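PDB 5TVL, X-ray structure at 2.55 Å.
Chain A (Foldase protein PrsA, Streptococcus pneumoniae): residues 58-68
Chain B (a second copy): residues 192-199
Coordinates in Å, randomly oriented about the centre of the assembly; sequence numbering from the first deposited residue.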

# COMPACT_ATOMS: atom_id res chain seq x y z
N ALA A 58 8.22 -22.90 -7.64
CA ALA A 58 8.29 -23.98 -6.65
C ALA A 58 7.59 -23.57 -5.36
O ALA A 58 6.82 -24.35 -4.79
CB ALA A 58 9.73 -24.37 -6.37
N GLU A 59 7.87 -22.36 -4.89
CA GLU A 59 7.17 -21.77 -3.73
C GLU A 59 5.67 -21.71 -3.99
O GLU A 59 4.86 -22.07 -3.13
CB GLU A 59 7.73 -20.36 -3.43
CG GLU A 59 7.03 -19.56 -2.33
CD GLU A 59 7.05 -20.24 -0.96
OE1 GLU A 59 7.97 -21.04 -0.69
OE2 GLU A 59 6.15 -19.95 -0.15
N GLU A 60 5.31 -21.27 -5.19
CA GLU A 60 3.91 -21.13 -5.61
C GLU A 60 3.19 -22.48 -5.63
O GLU A 60 2.04 -22.58 -5.21
CB GLU A 60 3.84 -20.46 -6.98
CG GLU A 60 2.51 -19.82 -7.31
CD GLU A 60 2.56 -19.07 -8.63
OE1 GLU A 60 3.45 -18.21 -8.80
OE2 GLU A 60 1.70 -19.32 -9.50
N LYS A 61 3.88 -23.52 -6.11
CA LYS A 61 3.32 -24.87 -6.15
C LYS A 61 3.07 -25.44 -4.75
O LYS A 61 2.08 -26.15 -4.54
CB LYS A 61 4.23 -25.81 -6.95
CG LYS A 61 3.59 -27.13 -7.36
CD LYS A 61 4.54 -28.00 -8.17
CE LYS A 61 4.78 -27.44 -9.57
NZ LYS A 61 5.48 -28.41 -10.45
N LYS A 62 3.95 -25.13 -3.80
CA LYS A 62 3.77 -25.54 -2.40
C LYS A 62 2.58 -24.84 -1.75
O LYS A 62 1.82 -25.46 -1.01
CB LYS A 62 5.03 -25.26 -1.56
CG LYS A 62 6.19 -26.21 -1.84
CD LYS A 62 7.22 -26.16 -0.72
CE LYS A 62 6.79 -26.99 0.49
NZ LYS A 62 7.81 -26.99 1.57
N GLN A 63 2.44 -23.54 -2.01
CA GLN A 63 1.33 -22.74 -1.47
C GLN A 63 -0.04 -23.29 -1.85
O GLN A 63 -0.91 -23.41 -0.99
CB GLN A 63 1.43 -21.28 -1.94
CG GLN A 63 2.55 -20.49 -1.28
CD GLN A 63 2.60 -19.05 -1.74
OE1 GLN A 63 1.98 -18.67 -2.74
NE2 GLN A 63 3.34 -18.23 -1.01
N TYR A 64 -0.22 -23.61 -3.12
CA TYR A 64 -1.50 -24.12 -3.62
C TYR A 64 -1.66 -25.64 -3.41
O TYR A 64 -2.74 -26.10 -3.05
CB TYR A 64 -1.69 -23.73 -5.09
CG TYR A 64 -1.96 -22.24 -5.25
CD1 TYR A 64 -3.20 -21.70 -4.89
CD2 TYR A 64 -0.98 -21.38 -5.73
CE1 TYR A 64 -3.45 -20.35 -5.03
CE2 TYR A 64 -1.23 -20.02 -5.87
CZ TYR A 64 -2.47 -19.51 -5.52
OH TYR A 64 -2.72 -18.16 -5.65
N GLY A 65 -0.59 -26.40 -3.63
CA GLY A 65 -0.62 -27.85 -3.44
C GLY A 65 -1.29 -28.50 -4.63
O GLY A 65 -0.89 -28.25 -5.77
N GLU A 66 -2.29 -29.34 -4.37
CA GLU A 66 -3.07 -29.98 -5.45
C GLU A 66 -4.14 -29.05 -6.06
O GLU A 66 -4.72 -29.39 -7.10
CB GLU A 66 -3.69 -31.30 -4.97
CG GLU A 66 -2.62 -32.35 -4.65
CD GLU A 66 -3.17 -33.74 -4.38
OE1 GLU A 66 -2.51 -34.50 -3.63
OE2 GLU A 66 -4.24 -34.11 -4.91
N ASN A 67 -4.38 -27.89 -5.44
CA ASN A 67 -5.18 -26.82 -6.05
C ASN A 67 -4.51 -26.15 -7.25
O ASN A 67 -5.19 -25.50 -8.04
CB ASN A 67 -5.49 -25.72 -5.02
CG ASN A 67 -6.48 -26.16 -3.96
OD1 ASN A 67 -6.09 -26.49 -2.84
ND2 ASN A 67 -7.76 -26.14 -4.30
N TYR A 68 -3.19 -26.29 -7.39
CA TYR A 68 -2.43 -25.44 -8.31
C TYR A 68 -2.87 -25.55 -9.77
O TYR A 68 -3.17 -24.54 -10.40
CB TYR A 68 -0.92 -25.70 -8.18
CG TYR A 68 -0.02 -24.64 -8.80
CD1 TYR A 68 -0.22 -23.29 -8.54
CD2 TYR A 68 1.05 -25.00 -9.62
CE1 TYR A 68 0.60 -22.32 -9.10
CE2 TYR A 68 1.89 -24.04 -10.17
CZ TYR A 68 1.66 -22.70 -9.92
OH TYR A 68 2.48 -21.75 -10.48
N VAL B 192 -13.90 -29.38 -1.39
CA VAL B 192 -12.94 -29.04 -0.33
C VAL B 192 -11.55 -28.90 -0.96
O VAL B 192 -11.12 -29.79 -1.70
CB VAL B 192 -12.92 -30.10 0.79
CG1 VAL B 192 -11.95 -29.70 1.91
CG2 VAL B 192 -14.32 -30.33 1.35
N SER B 193 -10.86 -27.81 -0.66
CA SER B 193 -9.51 -27.58 -1.18
C SER B 193 -8.47 -28.42 -0.47
O SER B 193 -8.71 -28.98 0.60
CB SER B 193 -9.13 -26.10 -1.05
OG SER B 193 -8.82 -25.76 0.30
N ASP B 194 -7.28 -28.49 -1.07
CA ASP B 194 -6.08 -28.97 -0.38
C ASP B 194 -5.66 -27.89 0.62
O ASP B 194 -6.23 -26.79 0.65
CB ASP B 194 -4.97 -29.24 -1.42
CG ASP B 194 -3.88 -30.18 -0.91
OD1 ASP B 194 -3.94 -30.65 0.24
OD2 ASP B 194 -2.93 -30.44 -1.69
N VAL B 195 -4.66 -28.19 1.46
CA VAL B 195 -4.09 -27.20 2.37
C VAL B 195 -3.47 -26.06 1.54
O VAL B 195 -2.58 -26.31 0.73
CB VAL B 195 -3.02 -27.82 3.31
CG1 VAL B 195 -2.30 -26.74 4.12
CG2 VAL B 195 -3.67 -28.84 4.24
N ILE B 196 -3.96 -24.84 1.73
CA ILE B 196 -3.38 -23.63 1.12
C ILE B 196 -2.52 -22.91 2.15
O ILE B 196 -2.96 -22.70 3.28
CB ILE B 196 -4.47 -22.66 0.57
CG1 ILE B 196 -5.20 -23.28 -0.63
CG2 ILE B 196 -3.87 -21.31 0.18
CD1 ILE B 196 -6.64 -23.63 -0.35
N THR B 197 -1.31 -22.51 1.74
CA THR B 197 -0.37 -21.77 2.59
C THR B 197 -0.29 -20.31 2.12
O THR B 197 0.16 -20.04 1.01
CB THR B 197 1.05 -22.40 2.55
OG1 THR B 197 0.95 -23.82 2.71
CG2 THR B 197 1.94 -21.84 3.67
N ALA B 198 -0.72 -19.39 2.98
CA ALA B 198 -0.69 -17.96 2.68
C ALA B 198 0.60 -17.34 3.21
O ALA B 198 1.03 -17.65 4.33
CB ALA B 198 -1.89 -17.27 3.31
N THR B 199 1.21 -16.46 2.41
CA THR B 199 2.47 -15.79 2.76
C THR B 199 2.51 -14.39 2.12
O THR B 199 2.18 -14.22 0.95
CB THR B 199 3.71 -16.59 2.29
OG1 THR B 199 3.59 -17.96 2.69
CG2 THR B 199 5.00 -16.00 2.86
O HOH W 1 0.12 -25.78 1.28

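The chain B stretch runs past the C-terminal end of helix 58-64 and the turn that follows it. Together the two stretches bury 436 Å². Ser B193 is buried, and its CB lies 3.5 Å from ND2 of Asn A67.

Asp B194 uses both backbone and side chain. Asp B194 N donates a weak hydrogen bond to OD1 of Asn A67 (2.9 Å). Its CA-to-CB bond points toward the chain A stretch, and Asp B194 OD2 accepts a hydrogen bond from N of Glu A66 (3.0 Å). A carboxylate suits this free amide just beyond the helix. Gly A65 has positive phi, which favours glycine, and an ideal CB there would sit 2.8 Å from OD2 of Asp B194, a clash.

Water 1 lies 2.8 Å from O of Val B195 and 2.9 Å from O of Lys A62, bridging the two backbones. Ile B196 is buried. Its CA makes a CA-H...O contact with O of Gln A63 (3.3 Å).

Thr B197 N donates to that same Gln A63 O (2.9 Å, 165°). Gln A63, the most covered residue, has this O free because Asn A67 N bonds weakly to Tyr A64 O instead. The CA-to-CB bond of Thr B197 points toward the chain A stretch, and its OG1 lies 2.6 Å from water 1. Thr B199 is poorly ordered; its CB lies 3.7 Å from NE2 of Gln A63.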